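Local coordinates for protein valine-pyruvate aminotransferase (Salmonella typhimurium, PDB 3G7Q) that catalyses pyridoxal 5'-phosphate-dependent transfer of an amino group from valine to pyruvate, giving 3-methyl-2-oxobutanoate and alanine, at residues 96-106 and 257-268. Sequence-based numbering, arbitrary orientation. Where two conformers were deposited one is given.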
loop_
_atom_site.group_PDB
_atom_site.type_symbol
_atom_site.label_atom_id
_atom_site.label_comp_id
_atom_site.label_asym_id
_atom_site.label_seq_id
_atom_site.Cartn_x
_atom_site.Cartn_y
_atom_site.Cartn_z
ATOM N N ILE A 96 22.051 13.877 1.831
ATOM C CA ILE A 96 20.993 13.050 1.268
ATOM C C ILE A 96 20.773 13.418 -0.192
ATOM O O ILE A 96 20.804 14.579 -0.540
ATOM C CB ILE A 96 19.666 13.266 2.052
ATOM C CG1 ILE A 96 19.813 12.840 3.511
ATOM C CG2 ILE A 96 18.506 12.466 1.479
ATOM C CD1 ILE A 96 20.408 11.470 3.671
ATOM N N GLU A 97 20.587 12.415 -1.048
ATOM C CA GLU A 97 20.254 12.634 -2.436
ATOM C C GLU A 97 18.994 11.827 -2.682
ATOM O O GLU A 97 18.633 11.009 -1.850
ATOM C CB GLU A 97 21.378 12.155 -3.347
ATOM C CG GLU A 97 22.657 12.994 -3.307
ATOM C CD GLU A 97 22.487 14.411 -3.850
ATOM O OE1 GLU A 97 21.384 14.767 -4.330
ATOM O OE2 GLU A 97 23.479 15.170 -3.809
ATOM N N PRO A 98 18.306 12.045 -3.824
ATOM C CA PRO A 98 17.093 11.248 -4.106
ATOM C C PRO A 98 17.298 9.731 -4.038
ATOM O O PRO A 98 16.386 9.007 -3.663
ATOM C CB PRO A 98 16.714 11.684 -5.527
ATOM C CG PRO A 98 17.235 13.060 -5.636
ATOM C CD PRO A 98 18.536 13.067 -4.859
ATOM N N GLN A 99 18.506 9.264 -4.342
ATOM C CA GLN A 99 18.838 7.836 -4.303
ATOM C C GLN A 99 18.890 7.287 -2.877
ATOM O O GLN A 99 19.034 6.078 -2.691
ATOM C CB GLN A 99 20.183 7.543 -4.966
ATOM C CG GLN A 99 20.462 8.334 -6.225
ATOM C CD GLN A 99 21.044 9.710 -5.919
ATOM O OE1 GLN A 99 22.089 9.832 -5.266
ATOM N NE2 GLN A 99 20.380 10.744 -6.403
ATOM N N ASN A 100 18.841 8.181 -1.884
ATOM C CA ASN A 100 18.774 7.808 -0.480
ATOM C C ASN A 100 17.346 7.815 0.058
ATOM O O ASN A 100 17.146 7.594 1.252
ATOM C CB ASN A 100 19.594 8.783 0.369
ATOM C CG ASN A 100 21.052 8.770 0.028
ATOM O OD1 ASN A 100 21.579 9.756 -0.480
ATOM N ND2 ASN A 100 21.707 7.629 0.236
ATOM N N ILE A 101 16.352 8.004 -0.805
ATOM C CA ILE A 101 14.968 8.094 -0.352
ATOM C C ILE A 101 14.025 7.162 -1.133
ATOM O O ILE A 101 14.122 7.062 -2.362
ATOM C CB ILE A 101 14.450 9.528 -0.503
ATOM C CG1 ILE A 101 15.445 10.541 0.124
ATOM C CG2 ILE A 101 13.083 9.660 0.131
ATOM C CD1 ILE A 101 14.938 11.992 0.112
ATOM N N ALA A 102 13.151 6.473 -0.403
ATOM C CA ALA A 102 12.110 5.606 -0.996
ATOM C C ALA A 102 10.784 5.976 -0.344
ATOM O O ALA A 102 10.738 6.360 0.836
ATOM C CB ALA A 102 12.446 4.136 -0.772
ATOM N N LEU A 103 9.692 5.901 -1.100
ATOM C CA LEU A 103 8.376 6.205 -0.575
ATOM C C LEU A 103 7.574 4.919 -0.478
ATOM O O LEU A 103 7.767 4.012 -1.285
ATOM C CB LEU A 103 7.655 7.185 -1.484
ATOM C CG LEU A 103 8.379 8.484 -1.815
ATOM C CD1 LEU A 103 7.523 9.334 -2.745
ATOM C CD2 LEU A 103 8.706 9.234 -0.524
ATOM N N THR A 104 6.684 4.835 0.511
ATOM C CA THR A 104 5.839 3.666 0.707
ATOM C C THR A 104 4.441 4.173 1.049
ATOM O O THR A 104 4.235 5.369 1.166
ATOM C CB THR A 104 6.320 2.795 1.887
ATOM O OG1 THR A 104 6.154 3.540 3.101
ATOM C CG2 THR A 104 7.802 2.348 1.717
ATOM N N ASN A 105 3.539 3.219 1.264
ATOM C CA ASN A 105 2.145 3.445 1.635
ATOM C C ASN A 105 1.981 3.895 3.077
ATOM O O ASN A 105 0.890 4.280 3.495
ATOM C CB ASN A 105 1.376 2.122 1.445
ATOM C CG ASN A 105 -0.115 2.319 1.303
ATOM O OD1 ASN A 105 -0.909 1.692 2.005
ATOM N ND2 ASN A 105 -0.506 3.201 0.402
ATOM N N GLY A 106 3.058 3.822 3.854
ATOM C CA GLY A 106 3.052 4.206 5.259
ATOM C C GLY A 106 4.128 3.513 6.068
ATOM O O GLY A 106 4.898 2.698 5.551
ATOM N N ARG A 257 -1.377 8.470 2.183
ATOM C CA ARG A 257 -0.642 7.245 2.477
ATOM C C ARG A 257 0.726 7.487 1.991
ATOM O O ARG A 257 1.047 7.113 0.856
ATOM C CB ARG A 257 -1.297 6.061 1.751
ATOM C CG ARG A 257 -2.563 5.548 2.401
ATOM C CD ARG A 257 -2.283 4.921 3.757
ATOM N NE ARG A 257 -3.451 4.238 4.297
ATOM C CZ ARG A 257 -4.492 4.835 4.867
ATOM N NH1 ARG A 257 -4.554 6.159 4.964
ATOM N NH2 ARG A 257 -5.503 4.098 5.327
ATOM N N CYS A 258 1.530 8.149 2.823
ATOM C CA CYS A 258 2.862 8.491 2.399
ATOM C C CYS A 258 3.960 8.280 3.451
ATOM O O CYS A 258 4.205 9.143 4.294
ATOM C CB CYS A 258 2.857 9.922 1.913
ATOM S SG CYS A 258 4.298 10.258 0.980
ATOM N N GLY A 259 4.582 7.109 3.380
ATOM C CA GLY A 259 5.714 6.731 4.212
ATOM C C GLY A 259 7.005 7.066 3.473
ATOM O O GLY A 259 7.063 7.025 2.237
ATOM N N ILE A 260 8.041 7.429 4.224
ATOM C CA ILE A 260 9.310 7.821 3.647
ATOM C C ILE A 260 10.421 7.029 4.312
ATOM O O ILE A 260 10.412 6.894 5.532
ATOM C CB ILE A 260 9.543 9.318 3.912
ATOM C CG1 ILE A 260 8.468 10.160 3.214
ATOM C CG2 ILE A 260 10.932 9.747 3.480
ATOM C CD1 ILE A 260 8.359 11.584 3.745
ATOM N N ILE A 261 11.364 6.507 3.540
ATOM C CA ILE A 261 12.510 5.793 4.102
ATOM C C ILE A 261 13.762 6.491 3.629
ATOM O O ILE A 261 13.929 6.752 2.426
ATOM C CB ILE A 261 12.584 4.324 3.675
ATOM C CG1 ILE A 261 11.376 3.543 4.191
ATOM C CG2 ILE A 261 13.862 3.664 4.174
ATOM C CD1 ILE A 261 11.265 2.149 3.538
ATOM N N ILE A 262 14.653 6.786 4.568
ATOM C CA ILE A 262 15.937 7.431 4.249
ATOM C C ILE A 262 17.014 6.435 4.628
ATOM O O ILE A 262 17.065 5.999 5.771
ATOM C CB ILE A 262 16.063 8.779 4.993
ATOM C CG1 ILE A 262 14.933 9.718 4.532
ATOM C CG2 ILE A 262 17.420 9.438 4.733
ATOM C CD1 ILE A 262 14.646 10.772 5.482
ATOM N N ALA A 263 17.874 6.082 3.675
ATOM C CA ALA A 263 18.904 5.061 3.897
ATOM C C ALA A 263 19.976 5.152 2.844
ATOM O O ALA A 263 19.848 5.937 1.895
ATOM C CB ALA A 263 18.263 3.656 3.892
ATOM N N ASN A 264 21.034 4.354 2.989
ATOM C CA ASN A 264 22.081 4.310 1.966
ATOM C C ASN A 264 21.456 3.816 0.647
ATOM O O ASN A 264 20.420 3.152 0.656
ATOM C CB ASN A 264 23.310 3.480 2.399
ATOM C CG ASN A 264 23.010 1.998 2.612
ATOM O OD1 ASN A 264 22.425 1.324 1.758
ATOM N ND2 ASN A 264 23.471 1.469 3.743
ATOM N N ASP A 265 22.063 4.178 -0.475
ATOM C CA ASP A 265 21.473 3.849 -1.802
ATOM C C ASP A 265 21.263 2.359 -2.110
ATOM O O ASP A 265 20.326 2.015 -2.841
ATOM C CB ASP A 265 22.239 4.541 -2.937
ATOM C CG ASP A 265 23.712 4.284 -2.895
ATOM O OD1 ASP A 265 24.124 3.122 -2.716
ATOM O OD2 ASP A 265 24.464 5.265 -3.063
ATOM N N LYS A 266 22.107 1.494 -1.545
ATOM C CA LYS A 266 21.956 0.049 -1.730
ATOM C C LYS A 266 20.694 -0.455 -1.068
ATOM O O LYS A 266 19.980 -1.296 -1.618
ATOM C CB LYS A 266 23.177 -0.709 -1.195
ATOM C CG LYS A 266 24.436 -0.458 -2.006
ATOM C CD LYS A 266 25.582 -1.382 -1.594
ATOM N N THR A 267 20.404 0.064 0.117
ATOM C CA THR A 267 19.214 -0.326 0.825
ATOM C C THR A 267 17.988 0.181 0.075
ATOM O O THR A 267 17.011 -0.558 -0.127
ATOM C CB THR A 267 19.271 0.201 2.296
ATOM O OG1 THR A 267 20.350 -0.457 2.974
ATOM C CG2 THR A 267 17.989 -0.060 3.036
ATOM N N ILE A 268 18.054 1.431 -0.370
ATOM C CA ILE A 268 16.949 2.034 -1.101
ATOM C C ILE A 268 16.654 1.256 -2.389
ATOM O O ILE A 268 15.492 1.019 -2.714
ATOM C CB ILE A 268 17.213 3.517 -1.413
ATOM C CG1 ILE A 268 17.243 4.327 -0.092
ATOM C CG2 ILE A 268 16.145 4.095 -2.350
ATOM C CD1 ILE A 268 15.974 4.237 0.789
HETATM O O HOH W 1 19.019 4.161 -4.503
HETATM O O HOH W 2 24.420 6.034 -0.015
#
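Ala-102 and Ile-261 form a hydrogen-bonded antiparallel pair: Ala-102 N meets Ile-261 O at 2.9 Å, and Ile-261 N returns to Ala-102 O. Thr-104 and Gly-259 pair in the same way, with each N-H above the plane of the carbonyl it meets. With chi1 at 66°, Thr-104 OG1 sits between its backbone N and carbonyl carbon, 3.4 Å from Gly-259 CA. The hydroxyl donates to Gly-106 O, just before helix 107-118.

Past the strand end, Ala-263 N bonds to Asn-100 O. Asn-100 ND2 donates to Ala-263 O at 3.0 Å, and that oxygen lies close to the Asn-100 amide plane. OD1 accepts from Glu-97 N on a lone pair. The two bonds together fix the amide's rotation. Ile-268, from helix 265-278, lays its CD1 3.9 Å from Ala-102 CB. On the opposite face, Ile-101 and Leu-103 lie alongside Ile-260, and helix 77-92 packs there.

Asn-264 caps helix 265-278, its OD1 taking Thr-267 N and OG1. One water joins Gln-99 O to Asp-265 O. Strand 259-262 also bonds to strand 242-247, and 101-104 is outermost within the chain in this large-domain sheet of the class I aminotransferase fold. Backbone bonds set the register, and the Asn-100 amide extends the polar link beyond the strands.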